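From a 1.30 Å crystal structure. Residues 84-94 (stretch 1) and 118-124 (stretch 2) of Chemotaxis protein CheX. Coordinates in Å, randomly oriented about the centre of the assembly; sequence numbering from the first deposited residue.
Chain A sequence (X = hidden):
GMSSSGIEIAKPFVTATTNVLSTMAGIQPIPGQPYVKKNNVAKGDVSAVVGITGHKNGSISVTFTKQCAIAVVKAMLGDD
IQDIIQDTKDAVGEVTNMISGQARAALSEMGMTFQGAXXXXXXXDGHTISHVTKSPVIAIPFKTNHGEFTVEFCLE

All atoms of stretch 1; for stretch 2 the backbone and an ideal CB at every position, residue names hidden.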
ATOM      1  N   ILE A  84      -2.676 -18.817  -9.039  1.00 23.10           N
ATOM      2  CA  ILE A  84      -1.772 -17.682  -9.149  1.00 22.75           C
ATOM      3  C   ILE A  84      -2.175 -16.496  -8.256  1.00 20.96           C
ATOM      4  O   ILE A  84      -1.302 -15.881  -7.674  1.00 20.91           O
ATOM      5  CB  ILE A  84      -1.565 -17.222 -10.630  1.00 23.38           C
ATOM      6  CG1 ILE A  84      -0.376 -16.255 -10.737  1.00 24.42           C
ATOM      7  CG2 ILE A  84      -2.843 -16.560 -11.203  1.00 26.22           C
ATOM      8  CD1 ILE A  84       0.962 -16.802 -10.234  1.00 27.02           C
ATOM      9  N   ILE A  85      -3.454 -16.166  -8.134  1.00 20.01           N
ATOM     10  CA  ILE A  85      -3.872 -15.032  -7.310  1.00 19.61           C
ATOM     11  C   ILE A  85      -3.595 -15.297  -5.808  1.00 18.17           C
ATOM     12  O   ILE A  85      -2.916 -14.512  -5.126  1.00 18.37           O
ATOM     13  CB  ILE A  85      -5.348 -14.643  -7.545  1.00 21.69           C
ATOM     14  CG1 ILE A  85      -5.635 -14.320  -9.026  1.00 28.94           C
ATOM     15  CG2 ILE A  85      -5.759 -13.475  -6.656  1.00 22.89           C
ATOM     16  CD1 ILE A  85      -4.758 -13.317  -9.669  1.00 33.77           C
ATOM     17  N   GLN A  86      -4.096 -16.415  -5.295  1.00 18.26           N
ATOM     18  CA  GLN A  86      -3.895 -16.734  -3.899  1.00 16.95           C
ATOM     19  C   GLN A  86      -2.407 -16.932  -3.561  1.00 16.41           C
ATOM     20  O   GLN A  86      -1.935 -16.477  -2.509  1.00 16.43           O
ATOM     21  CB  GLN A  86      -4.674 -17.996  -3.500  1.00 18.22           C
ATOM     22  CG  GLN A  86      -4.613 -18.303  -2.025  1.00 17.98           C
ATOM     23  CD  GLN A  86      -5.357 -17.302  -1.175  1.00 21.40           C
ATOM     24  OE1 GLN A  86      -6.487 -16.952  -1.495  1.00 27.92           O
ATOM     25  NE2 GLN A  86      -4.734 -16.841  -0.079  1.00 25.36           N
ATOM     26  N   ASP A  87      -1.682 -17.634  -4.428  1.00 16.72           N
ATOM     27  CA  ASP A  87      -0.290 -17.954  -4.154  1.00 16.72           C
ATOM     28  C   ASP A  87       0.594 -16.704  -4.244  1.00 15.80           C
ATOM     29  O   ASP A  87       1.550 -16.596  -3.473  1.00 15.51           O
ATOM     30  CB  ASP A  87       0.211 -19.097  -5.046  1.00 16.49           C
ATOM     31  CG  ASP A  87      -0.494 -20.425  -4.804  1.00 18.42           C
ATOM     32  OD1 ASP A  87      -1.149 -20.596  -3.774  1.00 20.76           O
ATOM     33  OD2 ASP A  87      -0.372 -21.260  -5.713  1.00 21.82           O
ATOM     34  N   THR A  88       0.263 -15.807  -5.171  1.00 14.22           N
ATOM     35  CA  THR A  88       0.969 -14.515  -5.261  1.00 13.78           C
ATOM     36  C   THR A  88       0.742 -13.686  -3.992  1.00 13.98           C
ATOM     37  O   THR A  88       1.695 -13.185  -3.405  1.00 13.96           O
ATOM     38  CB  THR A  88       0.599 -13.718  -6.540  1.00 13.61           C
ATOM     39  OG1 THR A  88       0.993 -14.525  -7.641  1.00 15.68           O
ATOM     40  CG2 THR A  88       1.315 -12.375  -6.605  1.00 14.97           C
ATOM     41  N   LYS A  89      -0.505 -13.575  -3.560  1.00 14.32           N
ATOM     42  CA  LYS A  89      -0.834 -12.881  -2.326  1.00 14.46           C
ATOM     43  C   LYS A  89      -0.036 -13.463  -1.162  1.00 14.47           C
ATOM     44  O   LYS A  89       0.620 -12.737  -0.413  1.00 15.39           O
ATOM     45  CB  LYS A  89      -2.318 -12.994  -2.040  1.00 15.72           C
ATOM     46  CG  LYS A  89      -2.769 -12.399  -0.728  1.00 17.04           C
ATOM     47  CD  LYS A  89      -4.278 -12.574  -0.505  1.00 20.34           C
ATOM     48  CE  LYS A  89      -4.679 -11.942   0.812  1.00 22.37           C
ATOM     49  NZ  LYS A  89      -6.150 -11.799   0.913  1.00 26.56           N
ATOM     50  N   ASP A  90      -0.097 -14.784  -1.015  1.00 15.53           N
ATOM     51  CA  ASP A  90       0.560 -15.435   0.106  1.00 14.88           C
ATOM     52  C   ASP A  90       2.091 -15.339   0.088  1.00 14.68           C
ATOM     53  O   ASP A  90       2.734 -14.980   1.095  1.00 14.81           O
ATOM     54  CB  ASP A  90       0.139 -16.907   0.249  1.00 15.87           C
ATOM     55  CG  ASP A  90      -1.307 -17.077   0.687  1.00 20.44           C
ATOM     56  OD1 ASP A  90      -1.909 -16.153   1.289  1.00 22.02           O
ATOM     57  OD2 ASP A  90      -1.867 -18.168   0.401  1.00 21.91           O
ATOM     58  N   ALA A  91       2.683 -15.631  -1.069  1.00 13.28           N
ATOM     59  CA  ALA A  91       4.152 -15.669  -1.199  1.00 14.24           C
ATOM     60  C   ALA A  91       4.758 -14.267  -1.136  1.00 12.45           C
ATOM     61  O   ALA A  91       5.678 -13.994  -0.359  1.00 13.40           O
ATOM     62  CB  ALA A  91       4.572 -16.358  -2.516  1.00 14.80           C
ATOM     63  N   VAL A  92       4.214 -13.357  -1.940  1.00 12.29           N
ATOM     64  CA  VAL A  92       4.737 -11.979  -1.954  1.00 12.79           C
ATOM     65  C   VAL A  92       4.408 -11.281  -0.648  1.00 11.96           C
ATOM     66  O   VAL A  92       5.213 -10.489  -0.155  1.00 12.25           O
ATOM     67  CB  VAL A  92       4.283 -11.199  -3.213  1.00 12.34           C
ATOM     68  CG1 VAL A  92       4.702  -9.699  -3.125  1.00 13.16           C
ATOM     69  CG2 VAL A  92       4.839 -11.892  -4.465  1.00 14.97           C
ATOM     70  N   GLY A  93       3.243 -11.590  -0.085  1.00 11.52           N
ATOM     71  CA  GLY A  93       2.883 -11.019   1.211  1.00 12.83           C
ATOM     72  C   GLY A  93       3.865 -11.428   2.310  1.00 12.43           C
ATOM     73  O   GLY A  93       4.279 -10.596   3.123  1.00 13.80           O
ATOM     74  N   GLU A  94       4.275 -12.697   2.303  1.00 13.28           N
ATOM     75  CA  GLU A  94       5.255 -13.140   3.295  1.00 14.92           C
ATOM     76  C   GLU A  94       6.615 -12.513   3.075  1.00 13.47           C
ATOM     77  O   GLU A  94       7.276 -12.089   4.024  1.00 14.29           O
ATOM     78  CB  GLU A  94       5.347 -14.659   3.341  1.00 17.44           C
ATOM     79  CG  GLU A  94       6.349 -15.171   4.397  1.00 18.89           C
ATOM     80  CD  GLU A  94       6.033 -14.737   5.856  1.00 25.27           C
ATOM     81  OE1 GLU A  94       4.854 -14.497   6.207  1.00 28.51           O
ATOM     82  OE2 GLU A  94       6.977 -14.666   6.692  1.00 33.78           O
ATOM     83  N   UNK A 118       0.507  -3.962   8.331  1.00 10.46           N
ATOM     84  CA  UNK A 118       0.275  -5.179   7.540  1.00 10.82           C
ATOM     85  C   UNK A 118       0.481  -4.837   6.048  1.00 10.64           C
ATOM     86  O   UNK A 118       0.065  -3.757   5.584  1.00 10.42           O
ATOM     87  CB  UNK A 118      -1.128  -5.736   7.788  1.00 10.82           C
ATOM     88  N   UNK A 119       1.122  -5.738   5.289  1.00 10.77           N
ATOM     89  CA  UNK A 119       1.292  -5.456   3.860  1.00  9.75           C
ATOM     90  C   UNK A 119       0.007  -5.587   3.052  1.00  9.59           C
ATOM     91  O   UNK A 119      -0.952  -6.216   3.472  1.00 10.36           O
ATOM     92  CB  UNK A 119       2.348  -6.395   3.274  1.00  9.75           C
ATOM     93  N   UNK A 120       0.072  -5.008   1.857  1.00  9.75           N
ATOM     94  CA  UNK A 120      -0.923  -5.247   0.813  1.00 10.26           C
ATOM     95  C   UNK A 120      -0.184  -5.645  -0.459  1.00 10.14           C
ATOM     96  O   UNK A 120       0.940  -5.188  -0.715  1.00 11.24           O
ATOM     97  CB  UNK A 120      -1.799  -4.014   0.580  1.00 10.26           C
ATOM     98  N   UNK A 121      -0.825  -6.507  -1.249  1.00  9.85           N
ATOM     99  CA  UNK A 121      -0.308  -7.007  -2.514  1.00 10.42           C
ATOM    100  C   UNK A 121      -1.224  -6.537  -3.628  1.00 11.13           C
ATOM    101  O   UNK A 121      -2.458  -6.667  -3.546  1.00  9.88           O
ATOM    102  CB  UNK A 121      -0.192  -8.533  -2.505  1.00 10.42           C
ATOM    103  N   UNK A 122      -0.614  -5.950  -4.660  1.00  9.66           N
ATOM    104  CA  UNK A 122      -1.296  -5.389  -5.798  1.00 10.58           C
ATOM    105  C   UNK A 122      -0.991  -6.219  -7.040  1.00  9.84           C
ATOM    106  O   UNK A 122       0.160  -6.568  -7.301  1.00 10.63           O
ATOM    107  CB  UNK A 122      -0.892  -3.927  -6.003  1.00 10.58           C
ATOM    108  N   UNK A 123      -2.030  -6.554  -7.812  1.00  9.85           N
ATOM    109  CA  UNK A 123      -1.822  -7.268  -9.050  1.00 11.49           C
ATOM    110  C   UNK A 123      -2.537  -6.615 -10.220  1.00 11.95           C
ATOM    111  O   UNK A 123      -3.580  -5.995 -10.062  1.00 13.24           O
ATOM    112  CB  UNK A 123      -2.286  -8.718  -8.899  1.00 11.49           C
ATOM    113  N   UNK A 124      -1.961  -6.800 -11.392  1.00 13.03           N
ATOM    114  CA  UNK A 124      -2.532  -6.339 -12.669  1.00 12.74           C
ATOM    115  C   UNK A 124      -1.400  -5.832 -13.516  1.00 12.89           C
ATOM    116  O   UNK A 124      -0.587  -5.057 -13.067  1.00 13.72           O
ATOM    117  CB  UNK A 124      -3.592  -5.254 -12.469  1.00 12.74           C
TER

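Stretch 1 is a helix, and a short strand in stretch 2 crosses it at 131°. The axes come within 8.2 Å of each other. No hydrogen bond joins the two; strand side chains pack against helix side chains and backbone.

Position 118 has no atom of stretch 1 within 5.5 Å of its ideal CB. The helix sets no preference here. The residue is Thr118, chi1 p, which makes no contact with the helix.

At position 119, CA-to-CB points toward the helix. The ideal CB of 119 lies 4.6 Å from Gly93 O. Phi/psi of -73/164 would admit proline, and other small or medium apolar residues would also suit. The residue is Pro119. Pro119 CG lies 4.1 Å from Gly93 O.

Position 120 points away from the helix, and many residues would serve. It is Ser120, whose OG is hydrogen-bonded elsewhere in the structure.

CA-to-CB at 121 points toward the helix. The CA of 121 is 5.9 Å from Lys89 CA, so space is short. The ideal CB of 121 is 4.4 Å from Lys89 CA and 5.1 Å from both Val92 CG1 and Thr88 O. The backbone N and O atoms nearby are already paired within the helix, so a small or branched apolar residue such as alanine or valine would suit. The residue is Val121, chi1 t. Val121 CG2 lies 3.8 Å from Gly93 N, 3.9 Å from Lys89 O and 4.3 Å from Val92 CG1. Val121 CG1 lies 4.4 Å from Thr88 CG2.

Position 122 is out of reach of the helix, which leaves the choice open. It is Ile122.

Position 123 again points toward the helix, but here the gap is wider. The CA of 123 is 8.2 Å from Ile85 CA, and the ideal CB of 123 is 5.3 Å from Ile85 CD1. A medium to long apolar side chain would suit; methionine or leucine would be reasonable. The residue is Met123, present as selenomethionine. Chi1 m and chi2 t extend it to the helix. Met123 SE packs 3.8 Å from Ile85 CD1 and 3.9 Å from Thr88 CG2. Met123 CE reaches the helix backbone, 3.3 Å from Ile85 O and 3.6 Å from Lys89 N. Met123 has the largest covered area of the stretch.

Position 124 is out of reach of the helix. At phi/psi 141/129, a CB would jam against the carbonyl O of the preceding residue, so glycine is called for. It is Gly124, where the chain turns a corner.

Stretch 2 118-124: TPSVIMG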
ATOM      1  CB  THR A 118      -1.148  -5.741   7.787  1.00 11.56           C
ATOM      2  OG1 THR A 118      -2.113  -4.696   7.609  1.00 11.97           O
ATOM      3  CG2 THR A 118      -1.263  -6.345   9.200  1.00 12.62           C
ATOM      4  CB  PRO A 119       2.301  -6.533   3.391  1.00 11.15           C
ATOM      5  CG  PRO A 119       2.896  -7.069   4.654  1.00 12.42           C
ATOM      6  CD  PRO A 119       1.833  -6.971   5.688  1.00 11.39           C
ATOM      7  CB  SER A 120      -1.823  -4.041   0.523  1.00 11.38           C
ATOM      8  OG  SER A 120      -2.682  -3.768   1.619  1.00 15.36           O
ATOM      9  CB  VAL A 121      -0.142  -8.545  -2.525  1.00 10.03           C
ATOM     10  CG1 VAL A 121       0.294  -8.985  -3.932  1.00 12.54           C
ATOM     11  CG2 VAL A 121       0.837  -8.996  -1.471  1.00 12.43           C
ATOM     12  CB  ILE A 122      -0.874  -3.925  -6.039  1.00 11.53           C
ATOM     13  CG1 ILE A 122      -1.273  -3.045  -4.822  1.00 15.31           C
ATOM     14  CG2 ILE A 122      -1.512  -3.331  -7.310  1.00 12.51           C
ATOM     15  CD1 ILE A 122      -0.293  -2.925  -3.810  1.00 20.77           C
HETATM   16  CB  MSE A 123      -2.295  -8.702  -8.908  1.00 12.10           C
HETATM   17  CG  MSE A 123      -1.660  -9.489  -7.756  1.00 13.23           C
HETATM   18 SE   MSE A 123      -2.312 -11.263  -7.556  0.75 15.71          SE
HETATM   19  CE  MSE A 123      -2.440 -11.337  -5.660  1.00 21.05           C
TER
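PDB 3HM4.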